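Local coordinates for protein putative antitoxin VapB45 (Mycobacterium tuberculosis, PDB 5AF3) that is possibly the antitoxin component of a type II toxin-antitoxin system, paired with the toxin VapC45, and probably binds DNA through helix-turn-helix domains, at residues L143-S148 / V152-V157; F84-V89 / E158-Q163; L98-K103 / W124-R129. All coordinates share one frame; numbering follows the deposited sequence.

Contact 1 (L143-S148 / V152-V157); sequences LIVPRS and VFKEIV
Leu143, Ile144, Phe153 and Val157 form the apolar centre of this contact. CD2 of Leu143 lies 4.1 Å from CG2 of Val157, on the first turn of the following helix, while its CB approaches CE1 of the Phe153 ring. Ile144 CG2 meets Phe153 CD1 obliquely, 4.1 Å away. Ile144 and Phe153 are a non-hydrogen-bonded antiparallel pair, their side chains diverging. Next to them, Val145 and Val152 share the other face of the hairpin and form the hydrogen-bonded pair: Val145 N to Val152 O and Val152 N to Val145 O, each 2.8 Å. Beyond the strand, Lys154 N, at the helix N-cap position, donates to Leu143 O at 2.9 Å and 168°, and that oxygen also faces the edge of the Phe153 ring. The Lys154 chain, extended beyond CG, runs across Val145, with CG 3.8 Å from Val145 CG1, and carries NZ to the carbonyl oxygens of Gly142 and of Arg213 of the second subunit. The two segments thus make a beta hairpin leading straight into helix 155-161, with Leu143 and Phe153 packed on Leu123 of helix 115-130 and Leu143 and Val157 on Phe84 of helix 72-86.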
loop_
_atom_site.group_PDB
_atom_site.type_symbol
_atom_site.label_atom_id
_atom_site.label_comp_id
_atom_site.label_asym_id
_atom_site.label_seq_id
_atom_site.Cartn_x
_atom_site.Cartn_y
_atom_site.Cartn_z
ATOM N N LEU A 143 13.333 17.757 -8.520
ATOM C CA LEU A 143 14.067 17.205 -7.382
ATOM C C LEU A 143 14.486 18.161 -6.283
ATOM O O LEU A 143 14.557 17.765 -5.106
ATOM C CB LEU A 143 15.334 16.466 -7.923
ATOM C CG LEU A 143 15.058 15.230 -8.757
ATOM C CD1 LEU A 143 16.321 14.737 -9.461
ATOM C CD2 LEU A 143 14.481 14.143 -7.841
ATOM N N ILE A 144 14.773 19.424 -6.626
ATOM C CA ILE A 144 15.471 20.291 -5.693
ATOM C C ILE A 144 14.762 21.634 -5.509
ATOM O O ILE A 144 13.975 22.053 -6.378
ATOM C CB ILE A 144 16.968 20.508 -6.099
ATOM C CG1 ILE A 144 17.087 21.403 -7.323
ATOM C CG2 ILE A 144 17.690 19.164 -6.315
ATOM C CD1 ILE A 144 18.534 21.737 -7.728
ATOM N N VAL A 145 14.998 22.259 -4.364
ATOM C CA VAL A 145 14.426 23.580 -4.062
ATOM C C VAL A 145 15.440 24.373 -3.286
ATOM O O VAL A 145 16.314 23.764 -2.642
ATOM C CB VAL A 145 13.124 23.480 -3.235
ATOM C CG1 VAL A 145 12.013 22.954 -4.106
ATOM C CG2 VAL A 145 13.316 22.604 -2.016
ATOM N N PRO A 146 15.351 25.725 -3.358
ATOM C CA PRO A 146 16.141 26.605 -2.466
ATOM C C PRO A 146 15.775 26.435 -0.993
ATOM O O PRO A 146 14.596 26.367 -0.637
ATOM C CB PRO A 146 15.769 28.016 -2.927
ATOM C CG PRO A 146 15.173 27.866 -4.284
ATOM C CD PRO A 146 14.540 26.498 -4.328
ATOM N N ARG A 147 16.779 26.342 -0.146
ATOM C CA ARG A 147 16.583 26.403 1.289
ATOM C C ARG A 147 17.747 27.182 1.890
ATOM O O ARG A 147 18.903 26.820 1.676
ATOM C CB ARG A 147 16.516 25.004 1.887
ATOM C CG ARG A 147 15.959 24.977 3.288
ATOM C CD ARG A 147 16.327 23.696 4.003
ATOM N NE ARG A 147 16.660 23.965 5.400
ATOM C CZ ARG A 147 15.769 24.151 6.372
ATOM N NH1 ARG A 147 14.462 24.087 6.116
ATOM N NH2 ARG A 147 16.190 24.396 7.609
ATOM N N SER A 148 17.438 28.258 2.620
ATOM C CA SER A 148 18.474 29.103 3.256
ATOM C C SER A 148 19.602 29.481 2.274
ATOM O O SER A 148 20.792 29.348 2.585
ATOM C CB SER A 148 19.056 28.419 4.509
ATOM O OG SER A 148 18.041 27.913 5.367
ATOM N N VAL A 152 18.646 22.260 -2.267
ATOM C CA VAL A 152 18.654 21.005 -1.523
ATOM C C VAL A 152 17.572 20.094 -2.126
ATOM O O VAL A 152 16.658 20.581 -2.798
ATOM C CB VAL A 152 18.319 21.215 -0.011
ATOM C CG1 VAL A 152 19.342 22.116 0.681
ATOM C CG2 VAL A 152 16.883 21.769 0.165
ATOM N N PHE A 153 17.628 18.804 -1.836
ATOM C CA PHE A 153 16.529 17.927 -2.257
ATOM C C PHE A 153 15.238 18.284 -1.519
ATOM O O PHE A 153 15.265 18.613 -0.340
ATOM C CB PHE A 153 16.838 16.467 -1.957
ATOM C CG PHE A 153 17.731 15.813 -2.961
ATOM C CD1 PHE A 153 17.332 15.645 -4.290
ATOM C CD2 PHE A 153 18.986 15.305 -2.549
ATOM C CE1 PHE A 153 18.165 15.002 -5.226
ATOM C CE2 PHE A 153 19.819 14.638 -3.465
ATOM C CZ PHE A 153 19.439 14.488 -4.795
ATOM N N LYS A 154 14.110 18.268 -2.246
ATOM C CA LYS A 154 12.800 18.365 -1.606
ATOM C C LYS A 154 12.683 17.269 -0.544
ATOM O O LYS A 154 13.170 16.144 -0.738
ATOM C CB LYS A 154 11.717 18.126 -2.660
ATOM C CG LYS A 154 11.641 19.208 -3.737
ATOM C CD LYS A 154 10.565 18.860 -4.744
ATOM C CE LYS A 154 10.514 19.929 -5.823
ATOM N NZ LYS A 154 9.599 19.503 -6.925
ATOM N N GLU A 155 12.045 17.589 0.578
ATOM C CA GLU A 155 11.856 16.602 1.652
ATOM C C GLU A 155 11.092 15.379 1.216
ATOM O O GLU A 155 11.340 14.287 1.726
ATOM C CB GLU A 155 11.188 17.241 2.873
ATOM C CG GLU A 155 12.188 18.155 3.607
ATOM C CD GLU A 155 11.739 18.559 5.006
ATOM O OE1 GLU A 155 10.626 18.167 5.435
ATOM O OE2 GLU A 155 12.522 19.271 5.689
ATOM N N ILE A 156 10.192 15.536 0.245
ATOM C CA ILE A 156 9.436 14.386 -0.254
ATOM C C ILE A 156 10.382 13.342 -0.884
ATOM O O ILE A 156 10.113 12.149 -0.836
ATOM C CB ILE A 156 8.300 14.799 -1.261
ATOM C CG1 ILE A 156 7.373 13.598 -1.565
ATOM C CG2 ILE A 156 8.851 15.380 -2.615
ATOM C CD1 ILE A 156 6.202 13.952 -2.556
ATOM N N VAL A 157 11.503 13.804 -1.441
ATOM C CA VAL A 157 12.577 12.911 -1.952
ATOM C C VAL A 157 13.467 12.437 -0.777
ATOM O O VAL A 157 13.746 11.215 -0.661
ATOM C CB VAL A 157 13.445 13.627 -3.041
ATOM C CG1 VAL A 157 14.579 12.676 -3.561
ATOM C CG2 VAL A 157 12.579 14.038 -4.222
#

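Contact 2 (F84-V89 / E158-Q163); sequences FRRAGV and EHYLQQ
Arg86 and Tyr160 join the end of helix 72-86 to helix 155-161 through a cation-pi stack. Phe84 comes first along the chain; its carbonyl oxygen accepts the backbone N of Val89 as part of the helix end. Arg86, two residues on, makes the direct contact. Its CG stands anti to the backbone N (chi1 -168°), and the chain runs out toward Tyr160 before bending at chi3, which lays the guanidinium over the ring. Arg86 CZ is 3.9 Å from the centroid of the Tyr160 ring and lies 24° off its normal. The guanidinium and ring planes are 30° apart. Arg86 NH1 sits over the middle of the ring, 3.2 Å from Tyr160 CE1, whereas Arg86 CD lies near the phenol end, 3.3 Å from Tyr160 OH. The positive charge therefore rests on the pi face rather than on the hydroxyl, whose polar partner is Asp237 of the second subunit. The opposite face of the ring is met near its rim by the CD2 edge of the His159 imidazole. His159 NE2 bonds to the other carboxylate oxygen of the same Asp237, and this shared acceptor probably helps fix both rings. After Arg86, Ala87 packs on Ile156 and Val157, and Gly88, with positive phi, closes the helix in a Schellman motif. Farther along the second segment, Gln163 NE2 donates to His159 O at 2.9 Å, and Gln163 OE1 accepts from Arg176. The contact thus lies where helices 72-86 and 155-161 pack together, with Ala83 and Pro178 also against Tyr160, strand 172-176 bonded to Gln163, and the second subunit bordering Tyr160 and His159.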
loop_
_atom_site.group_PDB
_atom_site.type_symbol
_atom_site.label_atom_id
_atom_site.label_comp_id
_atom_site.label_asym_id
_atom_site.label_seq_id
_atom_site.Cartn_x
_atom_site.Cartn_y
_atom_site.Cartn_z
ATOM N N PHE A 84 12.007 9.493 -6.993
ATOM C CA PHE A 84 12.006 10.624 -7.942
ATOM C C PHE A 84 10.627 10.718 -8.647
ATOM O O PHE A 84 10.029 11.814 -8.740
ATOM C CB PHE A 84 13.130 10.510 -9.006
ATOM C CG PHE A 84 14.527 10.656 -8.458
ATOM C CD1 PHE A 84 14.781 10.960 -7.116
ATOM C CD2 PHE A 84 15.618 10.486 -9.330
ATOM C CE1 PHE A 84 16.103 11.061 -6.656
ATOM C CE2 PHE A 84 16.931 10.594 -8.872
ATOM C CZ PHE A 84 17.168 10.866 -7.552
ATOM N N ARG A 85 10.113 9.580 -9.078
ATOM C CA ARG A 85 8.844 9.491 -9.812
ATOM C C ARG A 85 7.699 9.978 -8.932
ATOM O O ARG A 85 6.887 10.781 -9.367
ATOM C CB ARG A 85 8.572 8.056 -10.233
ATOM C CG ARG A 85 7.316 7.872 -11.097
ATOM C CD ARG A 85 7.135 6.423 -11.488
ATOM N NE ARG A 85 6.643 5.668 -10.353
ATOM C CZ ARG A 85 5.400 5.211 -10.222
ATOM N NH1 ARG A 85 4.496 5.389 -11.184
ATOM N NH2 ARG A 85 5.086 4.533 -9.134
ATOM N N ARG A 86 7.657 9.498 -7.689
ATOM C CA ARG A 86 6.681 9.949 -6.688
ATOM C C ARG A 86 6.682 11.458 -6.493
ATOM O O ARG A 86 5.621 12.065 -6.274
ATOM C CB ARG A 86 6.983 9.275 -5.341
ATOM C CG ARG A 86 5.901 9.412 -4.283
ATOM C CD ARG A 86 6.301 8.592 -3.031
ATOM N NE ARG A 86 6.358 7.159 -3.283
ATOM C CZ ARG A 86 7.461 6.391 -3.243
ATOM N NH1 ARG A 86 8.670 6.889 -3.002
ATOM N NH2 ARG A 86 7.357 5.096 -3.474
ATOM N N ALA A 87 7.853 12.081 -6.630
ATOM C CA ALA A 87 8.009 13.520 -6.415
ATOM C C ALA A 87 7.472 14.379 -7.569
ATOM O O ALA A 87 7.433 15.624 -7.460
ATOM C CB ALA A 87 9.462 13.869 -6.130
ATOM N N GLY A 88 7.103 13.718 -8.673
ATOM C CA GLY A 88 6.619 14.428 -9.891
ATOM C C GLY A 88 7.716 14.630 -10.934
ATOM O O GLY A 88 7.489 15.273 -11.965
ATOM N N VAL A 89 8.906 14.065 -10.694
ATOM C CA VAL A 89 9.995 14.188 -11.654
ATOM C C VAL A 89 9.678 13.524 -13.011
ATOM O O VAL A 89 9.322 12.326 -13.098
ATOM C CB VAL A 89 11.315 13.602 -11.080
ATOM C CG1 VAL A 89 12.442 13.642 -12.129
ATOM C CG2 VAL A 89 11.685 14.338 -9.802
ATOM N N GLU A 158 13.929 13.379 0.045
ATOM C CA GLU A 158 14.784 13.047 1.218
ATOM C C GLU A 158 14.190 11.947 2.080
ATOM O O GLU A 158 14.909 11.021 2.493
ATOM C CB GLU A 158 15.005 14.253 2.114
ATOM C CG GLU A 158 16.103 15.142 1.689
ATOM C CD GLU A 158 16.465 16.148 2.771
ATOM O OE1 GLU A 158 15.640 16.410 3.688
ATOM O OE2 GLU A 158 17.579 16.688 2.679
ATOM N N HIS A 159 12.891 12.040 2.360
ATOM C CA HIS A 159 12.189 10.981 3.150
ATOM C C HIS A 159 12.508 9.565 2.651
ATOM O O HIS A 159 12.770 8.645 3.458
ATOM C CB HIS A 159 10.672 11.253 3.166
ATOM C CG HIS A 159 9.822 10.115 3.670
ATOM N ND1 HIS A 159 9.927 9.604 4.948
ATOM C CD2 HIS A 159 8.842 9.405 3.061
ATOM C CE1 HIS A 159 9.042 8.636 5.108
ATOM N NE2 HIS A 159 8.367 8.498 3.980
ATOM N N TYR A 160 12.505 9.359 1.342
ATOM C CA TYR A 160 12.880 8.046 0.838
ATOM C C TYR A 160 14.386 7.741 0.883
ATOM O O TYR A 160 14.775 6.602 1.148
ATOM C CB TYR A 160 12.302 7.816 -0.551
ATOM C CG TYR A 160 10.794 7.847 -0.431
ATOM C CD1 TYR A 160 10.106 6.721 -0.000
ATOM C CD2 TYR A 160 10.077 9.028 -0.655
ATOM C CE1 TYR A 160 8.718 6.766 0.199
ATOM C CE2 TYR A 160 8.693 9.091 -0.461
ATOM C CZ TYR A 160 8.024 7.958 -0.038
ATOM O OH TYR A 160 6.653 7.977 0.164
ATOM N N LEU A 161 15.212 8.731 0.535
ATOM C CA LEU A 161 16.664 8.569 0.573
ATOM C C LEU A 161 17.164 8.158 1.943
ATOM O O LEU A 161 18.099 7.396 2.017
ATOM C CB LEU A 161 17.368 9.880 0.170
ATOM C CG LEU A 161 17.027 10.365 -1.247
ATOM C CD1 LEU A 161 17.956 11.521 -1.678
ATOM C CD2 LEU A 161 17.060 9.287 -2.297
ATOM N N GLN A 162 16.537 8.698 2.993
ATOM C CA GLN A 162 16.843 8.450 4.410
ATOM C C GLN A 162 16.620 7.003 4.846
ATOM O O GLN A 162 17.123 6.591 5.904
ATOM C CB GLN A 162 15.987 9.375 5.300
ATOM C CG GLN A 162 16.557 10.769 5.426
ATOM C CD GLN A 162 15.548 11.822 5.918
ATOM O OE1 GLN A 162 14.341 11.558 6.067
ATOM N NE2 GLN A 162 16.058 13.028 6.182
ATOM N N GLN A 163 15.861 6.246 4.068
ATOM C CA GLN A 163 15.548 4.835 4.404
ATOM C C GLN A 163 16.684 3.849 4.083
ATOM O O GLN A 163 16.599 2.667 4.432
ATOM C CB GLN A 163 14.275 4.356 3.694
ATOM C CG GLN A 163 13.017 5.248 3.885
ATOM C CD GLN A 163 12.772 5.558 5.334
ATOM O OE1 GLN A 163 12.868 4.679 6.182
ATOM N NE2 GLN A 163 12.467 6.804 5.635
#

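Contact 3 (L98-K103 / W124-R129); sequences LDWLIK and WRFAER
Trp100 and Phe126 stack with an offset between helices 95-105 and 115-130. The five-membered ring of Trp100 and the Phe126 ring have centroids 4.7 Å apart and planes inclined by 23°. The two side chains run antiparallel, so that each CB lies over the other's ring: Phe126 CB is 3.5 Å from the centroid of the Trp100 five-membered ring, and Trp100 CB is 3.9 Å from that of Phe126. Both side chains place CG anti to the backbone N (chi1 172° in Trp100), which sends the rings into the space between the helices. Two arginines complete the first shell. NE of Arg129 lies over the same indole face as Phe126, toward the six-membered ring, and its NH2 comes to 3.7 Å from Trp100 CE3. Arg125 NH1 approaches CZ2 obliquely from farther along the ring. Outside this shell, the indole NE1 donates to the carbonyl oxygen of Val122, which helps fix the rotation of the indole, and Pro96, Ser97 and Asp136 pack against Phe126. The short helical segments cross at 131°, their axes 10.5 Å apart at closest approach. Chemically the contact is dispersive and CH-pi in character, the indole N-H being satisfied by Val122 O outside the pair, while the nearby arginine charges probably add a weak electrostatic attraction to the indole.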
loop_
_atom_site.group_PDB
_atom_site.type_symbol
_atom_site.label_atom_id
_atom_site.label_comp_id
_atom_site.label_asym_id
_atom_site.label_seq_id
_atom_site.Cartn_x
_atom_site.Cartn_y
_atom_site.Cartn_z
ATOM N N LEU A 98 21.228 11.243 -14.736
ATOM C CA LEU A 98 21.845 10.077 -14.078
ATOM C C LEU A 98 23.337 9.918 -14.495
ATOM O O LEU A 98 24.196 9.786 -13.632
ATOM C CB LEU A 98 21.032 8.824 -14.362
ATOM C CG LEU A 98 19.556 8.875 -13.937
ATOM C CD1 LEU A 98 18.924 7.540 -14.191
ATOM C CD2 LEU A 98 19.429 9.232 -12.476
ATOM N N ASP A 99 23.624 10.003 -15.793
ATOM C CA ASP A 99 25.019 10.008 -16.304
ATOM C C ASP A 99 25.850 11.063 -15.595
ATOM O O ASP A 99 26.956 10.792 -15.135
ATOM C CB ASP A 99 25.067 10.238 -17.827
ATOM C CG ASP A 99 24.503 9.057 -18.646
ATOM O OD1 ASP A 99 24.391 7.920 -18.128
ATOM O OD2 ASP A 99 24.175 9.267 -19.835
ATOM N N TRP A 100 25.312 12.281 -15.479
ATOM C CA TRP A 100 26.017 13.363 -14.800
ATOM C C TRP A 100 26.284 13.031 -13.349
ATOM O O TRP A 100 27.404 13.185 -12.881
ATOM C CB TRP A 100 25.267 14.737 -14.969
ATOM C CG TRP A 100 25.838 15.873 -14.145
ATOM C CD1 TRP A 100 25.404 16.276 -12.927
ATOM C CD2 TRP A 100 26.954 16.727 -14.475
ATOM N NE1 TRP A 100 26.157 17.341 -12.481
ATOM C CE2 TRP A 100 27.130 17.618 -13.399
ATOM C CE3 TRP A 100 27.840 16.792 -15.551
ATOM C CZ2 TRP A 100 28.135 18.616 -13.381
ATOM C CZ3 TRP A 100 28.860 17.782 -15.527
ATOM C CH2 TRP A 100 28.979 18.670 -14.462
ATOM N N LEU A 101 25.273 12.509 -12.646
ATOM C CA LEU A 101 25.421 12.094 -11.253
ATOM C C LEU A 101 26.503 11.013 -11.084
ATOM O O LEU A 101 27.328 11.092 -10.159
ATOM C CB LEU A 101 24.080 11.550 -10.706
ATOM C CG LEU A 101 23.097 12.527 -10.138
ATOM C CD1 LEU A 101 21.710 11.808 -10.032
ATOM C CD2 LEU A 101 23.659 12.955 -8.776
ATOM N N ILE A 102 26.495 10.026 -11.967
ATOM C CA ILE A 102 27.499 8.971 -11.883
ATOM C C ILE A 102 28.904 9.585 -12.084
ATOM O O ILE A 102 29.834 9.294 -11.317
ATOM C CB ILE A 102 27.252 7.864 -12.859
ATOM C CG1 ILE A 102 25.994 7.072 -12.422
ATOM C CG2 ILE A 102 28.469 6.899 -12.878
ATOM C CD1 ILE A 102 25.409 6.227 -13.522
ATOM N N LYS A 103 29.023 10.459 -13.082
ATOM C CA LYS A 103 30.325 11.117 -13.392
ATOM C C LYS A 103 30.878 11.919 -12.216
ATOM O O LYS A 103 32.100 12.050 -12.082
ATOM C CB LYS A 103 30.211 11.989 -14.644
ATOM C CG LYS A 103 29.957 11.253 -15.936
ATOM C CD LYS A 103 29.655 12.254 -17.034
ATOM C CE LYS A 103 29.415 11.575 -18.326
ATOM N NZ LYS A 103 29.264 12.641 -19.371
ATOM N N TRP A 124 22.020 20.651 -9.552
ATOM C CA TRP A 124 21.846 22.072 -9.831
ATOM C C TRP A 124 22.828 22.547 -10.937
ATOM O O TRP A 124 22.403 23.136 -11.944
ATOM C CB TRP A 124 21.992 22.862 -8.541
ATOM C CG TRP A 124 22.065 24.295 -8.783
ATOM C CD1 TRP A 124 21.110 25.075 -9.363
ATOM C CD2 TRP A 124 23.169 25.154 -8.482
ATOM N NE1 TRP A 124 21.545 26.379 -9.431
ATOM C CE2 TRP A 124 22.809 26.454 -8.903
ATOM C CE3 TRP A 124 24.435 24.949 -7.898
ATOM C CZ2 TRP A 124 23.658 27.553 -8.745
ATOM C CZ3 TRP A 124 25.278 26.040 -7.745
ATOM C CH2 TRP A 124 24.880 27.329 -8.168
ATOM N N ARG A 125 24.110 22.246 -10.736
ATOM C CA ARG A 125 25.195 22.561 -11.682
ATOM C C ARG A 125 24.899 22.068 -13.105
ATOM O O ARG A 125 25.148 22.784 -14.088
ATOM C CB ARG A 125 26.519 21.951 -11.197
ATOM C CG ARG A 125 27.085 22.578 -9.945
ATOM C CD ARG A 125 28.568 22.183 -9.710
ATOM N NE ARG A 125 28.776 21.308 -8.534
ATOM C CZ ARG A 125 29.244 20.057 -8.575
ATOM N NH1 ARG A 125 29.556 19.464 -9.740
ATOM N NH2 ARG A 125 29.394 19.387 -7.429
ATOM N N PHE A 126 24.352 20.848 -13.212
ATOM C CA PHE A 126 23.961 20.277 -14.489
ATOM C C PHE A 126 22.836 21.095 -15.158
ATOM O O PHE A 126 22.908 21.426 -16.327
ATOM C CB PHE A 126 23.506 18.823 -14.247
ATOM C CG PHE A 126 23.159 18.079 -15.469
ATOM C CD1 PHE A 126 24.119 17.842 -16.453
ATOM C CD2 PHE A 126 21.871 17.549 -15.642
ATOM C CE1 PHE A 126 23.815 17.160 -17.575
ATOM C CE2 PHE A 126 21.563 16.862 -16.768
ATOM C CZ PHE A 126 22.539 16.649 -17.745
ATOM N N ALA A 127 21.799 21.424 -14.404
ATOM C CA ALA A 127 20.627 22.082 -14.983
ATOM C C ALA A 127 20.967 23.525 -15.380
ATOM O O ALA A 127 20.394 24.039 -16.329
ATOM C CB ALA A 127 19.488 22.068 -13.992
ATOM N N GLU A 128 21.909 24.140 -14.661
ATOM C CA GLU A 128 22.323 25.532 -14.925
ATOM C C GLU A 128 22.768 25.674 -16.361
ATOM O O GLU A 128 22.315 26.567 -17.087
ATOM C CB GLU A 128 23.504 25.892 -14.064
ATOM C CG GLU A 128 23.219 26.300 -12.684
ATOM C CD GLU A 128 24.467 26.877 -12.090
ATOM O OE1 GLU A 128 25.286 26.082 -11.565
ATOM O OE2 GLU A 128 24.650 28.108 -12.215
ATOM N N ARG A 129 23.641 24.765 -16.788
ATOM C CA ARG A 129 24.182 24.798 -18.136
ATOM C C ARG A 129 23.222 24.248 -19.191
ATOM O O ARG A 129 23.473 24.359 -20.393
ATOM C CB ARG A 129 25.494 24.004 -18.169
ATOM C CG ARG A 129 25.334 22.564 -17.702
ATOM C CD ARG A 129 26.651 21.930 -17.303
ATOM N NE ARG A 129 26.656 20.463 -17.435
ATOM C CZ ARG A 129 26.643 19.803 -18.588
ATOM N NH1 ARG A 129 26.599 20.464 -19.737
ATOM N NH2 ARG A 129 26.678 18.470 -18.599
#

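From the N terminus, helix 72-86 ends in 84-89, whose partner 158-163 lies 69 residues on, so contact 2 closes the widest loop. Contacts 3 and 1 are both nested inside it, one after the other. Contact 3 closes first, bringing helix 115-130 back against helix 95-105. The chain then passes through helix 135-143 into the hairpin of contact 1, which leads into helix 155-161 and so to contact 2. Contacts 1 and 2 touch directly where Leu143 and Val157 meet Phe84, and both border the second subunit; contact 3 reaches contact 1 through Trp124 and Ile144. Together they tie the end of helix 72-86, the helical pair and the hairpin into one unit.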